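Local coordinates for replicase polyprotein 1a (Avian infectious bronchitis virus, PDB 3LD1), which is cut into viral nonstructural proteins, among them nsp2, the source of this fragment, whose function remains uncertain, at residues 6-19 and 73-85. The protein carries 3 engineered substitutions. Residues are numbered along the deposited sequence; the frame is centred on the assembly and turned at random.
Sequences LVSKDIPEQLCDAL and AKVLKATSKLADL
L6 and V7 pair in parallel with V75 and L76, making 74-76 an outer strand of the four-stranded mixed sheet near the N terminus of the chain; strand 57-64 flanks 4-8 on its other side. Three backbone hydrogen bonds join the two strands: L6 N to K74 O (2.9 Å), L76 N to L6 O, and S8 N to L76 O. L6 O also receives a CA-H...O contact from V75.

Beyond the strands, each segment passes through a type I turn, S8 to I11 and K77 to S80, into a helix on the same side of the sheet as V7 and L76. L76, its CG anti to the backbone N (chi1 -160°), sets CB against V7 CB and meets L15 tip to tip (L76 CG to L15 CD2, 4.1 Å), while L19 slides past it in the opposite sense. Helix 82-89 packs on helix 13-20 through L85, whose CD2 lies 3.9 Å from A18 CB. At the turns, P12 CD faces A78 CB.

Serine hydroxyls add polar contacts at both turns. S80 OG and the backbone S80 N both donate to K77 O, from the same face of its plane, and S8 OG donates to D10 OD2, 23° out of the carboxylate plane on its syn side.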
loop_
_atom_site.group_PDB
_atom_site.type_symbol
_atom_site.label_atom_id
_atom_site.label_comp_id
_atom_site.label_asym_id
_atom_site.label_seq_id
_atom_site.Cartn_x
_atom_site.Cartn_y
_atom_site.Cartn_z
ATOM N N LEU A 6 24.321 -17.742 23.261
ATOM C CA LEU A 6 24.908 -17.798 21.940
ATOM C C LEU A 6 24.006 -18.507 20.894
ATOM O O LEU A 6 23.785 -19.708 20.989
ATOM C CB LEU A 6 26.309 -18.430 21.979
ATOM C CG LEU A 6 27.285 -17.853 23.050
ATOM C CD1 LEU A 6 28.527 -18.779 23.027
ATOM C CD2 LEU A 6 27.635 -16.301 22.874
ATOM N N VAL A 7 23.479 -17.779 19.903
ATOM C CA VAL A 7 22.582 -18.445 19.002
ATOM C C VAL A 7 23.106 -18.481 17.602
ATOM O O VAL A 7 23.357 -17.448 16.971
ATOM C CB VAL A 7 21.064 -18.077 19.146
ATOM C CG1 VAL A 7 20.816 -16.929 20.110
ATOM C CG2 VAL A 7 20.459 -17.883 17.852
ATOM N N SER A 8 23.327 -19.723 17.184
ATOM C CA SER A 8 23.784 -20.060 15.892
ATOM C C SER A 8 23.063 -19.298 14.767
ATOM O O SER A 8 21.847 -19.386 14.592
ATOM C CB SER A 8 23.587 -21.524 15.737
ATOM O OG SER A 8 24.559 -21.951 14.876
ATOM N N LYS A 9 23.849 -18.527 14.039
ATOM C CA LYS A 9 23.386 -17.688 12.944
ATOM C C LYS A 9 22.579 -18.459 11.905
ATOM O O LYS A 9 21.659 -17.874 11.297
ATOM C CB LYS A 9 24.577 -16.954 12.264
ATOM C CG LYS A 9 25.119 -15.743 13.043
ATOM C CD LYS A 9 26.564 -15.347 12.674
ATOM C CE LYS A 9 26.668 -13.846 12.466
ATOM N NZ LYS A 9 27.989 -13.548 12.856
ATOM N N ASP A 10 22.895 -19.752 11.731
ATOM C CA ASP A 10 22.207 -20.638 10.765
ATOM C C ASP A 10 20.926 -21.292 11.285
ATOM O O ASP A 10 20.365 -22.125 10.560
ATOM C CB ASP A 10 23.147 -21.768 10.288
ATOM C CG ASP A 10 23.682 -22.611 11.462
ATOM O OD1 ASP A 10 24.315 -23.672 11.250
ATOM O OD2 ASP A 10 23.456 -22.175 12.622
ATOM N N ILE A 11 20.462 -20.976 12.509
ATOM C CA ILE A 11 19.288 -21.727 12.992
ATOM C C ILE A 11 18.121 -21.757 11.958
ATOM O O ILE A 11 17.884 -20.748 11.253
ATOM C CB ILE A 11 18.814 -21.212 14.310
ATOM C CG1 ILE A 11 18.618 -19.697 14.257
ATOM C CG2 ILE A 11 19.811 -21.646 15.457
ATOM C CD1 ILE A 11 17.866 -19.235 15.472
ATOM N N PRO A 12 17.416 -22.907 11.830
ATOM C CA PRO A 12 16.327 -22.969 10.809
ATOM C C PRO A 12 15.229 -21.998 11.088
ATOM O O PRO A 12 15.120 -21.514 12.218
ATOM C CB PRO A 12 15.827 -24.430 10.817
ATOM C CG PRO A 12 16.562 -25.164 11.937
ATOM C CD PRO A 12 17.623 -24.175 12.559
ATOM N N GLU A 13 14.455 -21.653 10.049
ATOM C CA GLU A 13 13.408 -20.619 10.147
ATOM C C GLU A 13 12.465 -20.942 11.304
ATOM O O GLU A 13 11.931 -20.051 11.978
ATOM C CB GLU A 13 12.507 -20.600 8.900
ATOM C CG GLU A 13 13.014 -20.087 7.574
ATOM C CD GLU A 13 14.054 -21.012 6.953
ATOM O OE1 GLU A 13 14.344 -22.153 7.427
ATOM O OE2 GLU A 13 14.618 -20.571 5.955
ATOM N N GLN A 14 12.145 -22.203 11.491
ATOM C CA GLN A 14 11.097 -22.474 12.478
ATOM C C GLN A 14 11.581 -22.211 13.869
ATOM O O GLN A 14 10.789 -22.029 14.773
ATOM C CB GLN A 14 10.642 -23.916 12.424
ATOM C CG GLN A 14 11.796 -24.847 12.620
ATOM C CD GLN A 14 11.582 -26.118 11.858
ATOM O OE1 GLN A 14 12.532 -26.665 11.185
ATOM N NE2 GLN A 14 10.321 -26.614 11.914
ATOM N N LEU A 15 12.888 -22.198 14.034
ATOM C CA LEU A 15 13.484 -22.280 15.353
ATOM C C LEU A 15 13.680 -20.829 15.621
ATOM O O LEU A 15 13.304 -20.299 16.710
ATOM C CB LEU A 15 14.825 -23.010 15.316
ATOM C CG LEU A 15 15.567 -22.937 16.665
ATOM C CD1 LEU A 15 14.771 -23.703 17.755
ATOM C CD2 LEU A 15 17.007 -23.484 16.604
ATOM N N CYS A 16 14.168 -20.170 14.587
ATOM C CA CYS A 16 14.257 -18.767 14.647
ATOM C C CYS A 16 12.917 -18.118 15.048
ATOM O O CYS A 16 12.852 -17.213 15.888
ATOM C CB CYS A 16 14.723 -18.188 13.312
ATOM S SG CYS A 16 15.118 -16.491 13.827
ATOM N N ASP A 17 11.853 -18.608 14.457
ATOM C CA ASP A 17 10.518 -18.150 14.799
ATOM C C ASP A 17 10.156 -18.434 16.258
ATOM O O ASP A 17 9.585 -17.554 16.979
ATOM C CB ASP A 17 9.444 -18.859 13.907
ATOM C CG ASP A 17 9.295 -18.235 12.517
ATOM O OD1 ASP A 17 8.733 -18.926 11.650
ATOM O OD2 ASP A 17 9.682 -17.058 12.315
ATOM N N ALA A 18 10.462 -19.656 16.706
ATOM C CA ALA A 18 10.069 -19.947 18.095
ATOM C C ALA A 18 10.858 -19.062 19.030
ATOM O O ALA A 18 10.289 -18.552 19.980
ATOM C CB ALA A 18 10.258 -21.357 18.454
ATOM N N LEU A 19 12.169 -18.917 18.788
ATOM C CA LEU A 19 13.005 -18.016 19.615
ATOM C C LEU A 19 12.339 -16.644 19.563
ATOM O O LEU A 19 11.817 -16.181 20.556
ATOM C CB LEU A 19 14.408 -17.916 19.066
ATOM C CG LEU A 19 15.360 -16.865 19.663
ATOM C CD1 LEU A 19 15.490 -17.014 21.186
ATOM C CD2 LEU A 19 16.741 -16.969 18.959
ATOM N N ALA A 73 29.066 -21.925 27.465
ATOM C CA ALA A 73 28.044 -20.930 27.289
ATOM C C ALA A 73 26.742 -21.710 27.210
ATOM O O ALA A 73 26.764 -22.940 27.187
ATOM C CB ALA A 73 28.328 -20.138 26.040
ATOM N N LYS A 74 25.617 -21.015 27.224
ATOM C CA LYS A 74 24.391 -21.633 26.742
ATOM C C LYS A 74 24.230 -21.331 25.252
ATOM O O LYS A 74 24.253 -20.173 24.837
ATOM C CB LYS A 74 23.203 -21.153 27.545
ATOM C CG LYS A 74 23.391 -21.328 29.044
ATOM C CD LYS A 74 22.117 -21.019 29.785
ATOM C CE LYS A 74 22.141 -21.558 31.195
ATOM N NZ LYS A 74 22.505 -20.408 32.037
ATOM N N VAL A 75 24.090 -22.391 24.464
ATOM C CA VAL A 75 24.035 -22.331 22.994
ATOM C C VAL A 75 22.718 -22.901 22.341
ATOM O O VAL A 75 22.366 -24.056 22.567
ATOM C CB VAL A 75 25.244 -23.106 22.336
ATOM C CG1 VAL A 75 25.168 -23.038 20.808
ATOM C CG2 VAL A 75 26.574 -22.601 22.829
ATOM N N LEU A 76 22.056 -22.098 21.498
ATOM C CA LEU A 76 20.992 -22.541 20.598
ATOM C C LEU A 76 21.586 -22.883 19.218
ATOM O O LEU A 76 22.025 -21.998 18.466
ATOM C CB LEU A 76 19.925 -21.454 20.531
ATOM C CG LEU A 76 18.578 -21.945 20.056
ATOM C CD1 LEU A 76 17.940 -22.913 21.076
ATOM C CD2 LEU A 76 17.647 -20.764 19.769
ATOM N N LYS A 77 21.651 -24.175 18.919
ATOM C CA LYS A 77 22.220 -24.651 17.695
ATOM C C LYS A 77 21.162 -24.943 16.639
ATOM O O LYS A 77 19.988 -25.049 16.967
ATOM C CB LYS A 77 22.980 -25.926 18.002
ATOM C CG LYS A 77 24.137 -25.671 19.019
ATOM C CD LYS A 77 25.186 -26.826 19.110
ATOM C CE LYS A 77 24.511 -28.165 19.581
ATOM N NZ LYS A 77 24.925 -28.581 20.977
ATOM N N ALA A 78 21.588 -25.079 15.383
ATOM C CA ALA A 78 20.760 -25.486 14.249
ATOM C C ALA A 78 19.860 -26.690 14.498
ATOM O O ALA A 78 18.770 -26.802 13.938
ATOM C CB ALA A 78 21.642 -25.758 13.030
ATOM N N THR A 79 20.296 -27.599 15.350
ATOM C CA THR A 79 19.537 -28.832 15.605
ATOM C C THR A 79 18.699 -28.844 16.911
ATOM O O THR A 79 17.981 -29.828 17.191
ATOM C CB THR A 79 20.511 -30.012 15.537
ATOM O OG1 THR A 79 21.763 -29.622 16.117
ATOM C CG2 THR A 79 20.755 -30.389 14.051
ATOM N N SER A 80 18.745 -27.744 17.672
ATOM C CA SER A 80 17.962 -27.620 18.893
ATOM C C SER A 80 16.459 -27.746 18.678
ATOM O O SER A 80 15.984 -27.399 17.587
ATOM C CB SER A 80 18.193 -26.256 19.470
ATOM O OG SER A 80 19.543 -26.115 19.673
ATOM N N LYS A 81 15.711 -28.151 19.715
ATOM C CA LYS A 81 14.248 -28.327 19.660
ATOM C C LYS A 81 13.560 -27.232 20.442
ATOM O O LYS A 81 14.227 -26.382 20.997
ATOM C CB LYS A 81 13.830 -29.670 20.272
ATOM C CG LYS A 81 14.271 -30.892 19.518
ATOM C CD LYS A 81 13.424 -31.134 18.252
ATOM C CE LYS A 81 14.168 -30.558 17.027
ATOM N NZ LYS A 81 14.793 -31.659 16.270
ATOM N N LEU A 82 12.224 -27.245 20.489
ATOM C CA LEU A 82 11.545 -26.341 21.427
ATOM C C LEU A 82 12.035 -26.604 22.853
ATOM O O LEU A 82 12.185 -25.666 23.629
ATOM C CB LEU A 82 9.998 -26.452 21.388
ATOM C CG LEU A 82 9.280 -25.335 22.221
ATOM C CD1 LEU A 82 9.813 -23.946 21.916
ATOM C CD2 LEU A 82 7.808 -25.221 22.138
ATOM N N ALA A 83 12.269 -27.883 23.171
ATOM C CA ALA A 83 12.712 -28.350 24.499
ATOM C C ALA A 83 14.013 -27.650 24.940
ATOM O O ALA A 83 14.129 -27.178 26.080
ATOM C CB ALA A 83 12.890 -29.880 24.492
ATOM N N ASP A 84 14.977 -27.562 24.030
ATOM C CA ASP A 84 16.293 -26.964 24.337
ATOM C C ASP A 84 16.192 -25.480 24.658
ATOM O O ASP A 84 16.836 -24.943 25.564
ATOM C CB ASP A 84 17.263 -27.275 23.204
ATOM C CG ASP A 84 17.400 -28.813 22.966
ATOM O OD1 ASP A 84 17.817 -29.532 23.935
ATOM O OD2 ASP A 84 17.053 -29.319 21.867
ATOM N N LEU A 85 15.277 -24.873 23.945
ATOM C CA LEU A 85 14.866 -23.526 24.095
ATOM C C LEU A 85 14.192 -23.280 25.412
ATOM O O LEU A 85 14.516 -22.299 26.090
ATOM C CB LEU A 85 13.872 -23.252 22.975
ATOM C CG LEU A 85 13.502 -21.846 22.613
ATOM C CD1 LEU A 85 14.659 -21.129 22.062
ATOM C CD2 LEU A 85 12.524 -21.964 21.521
#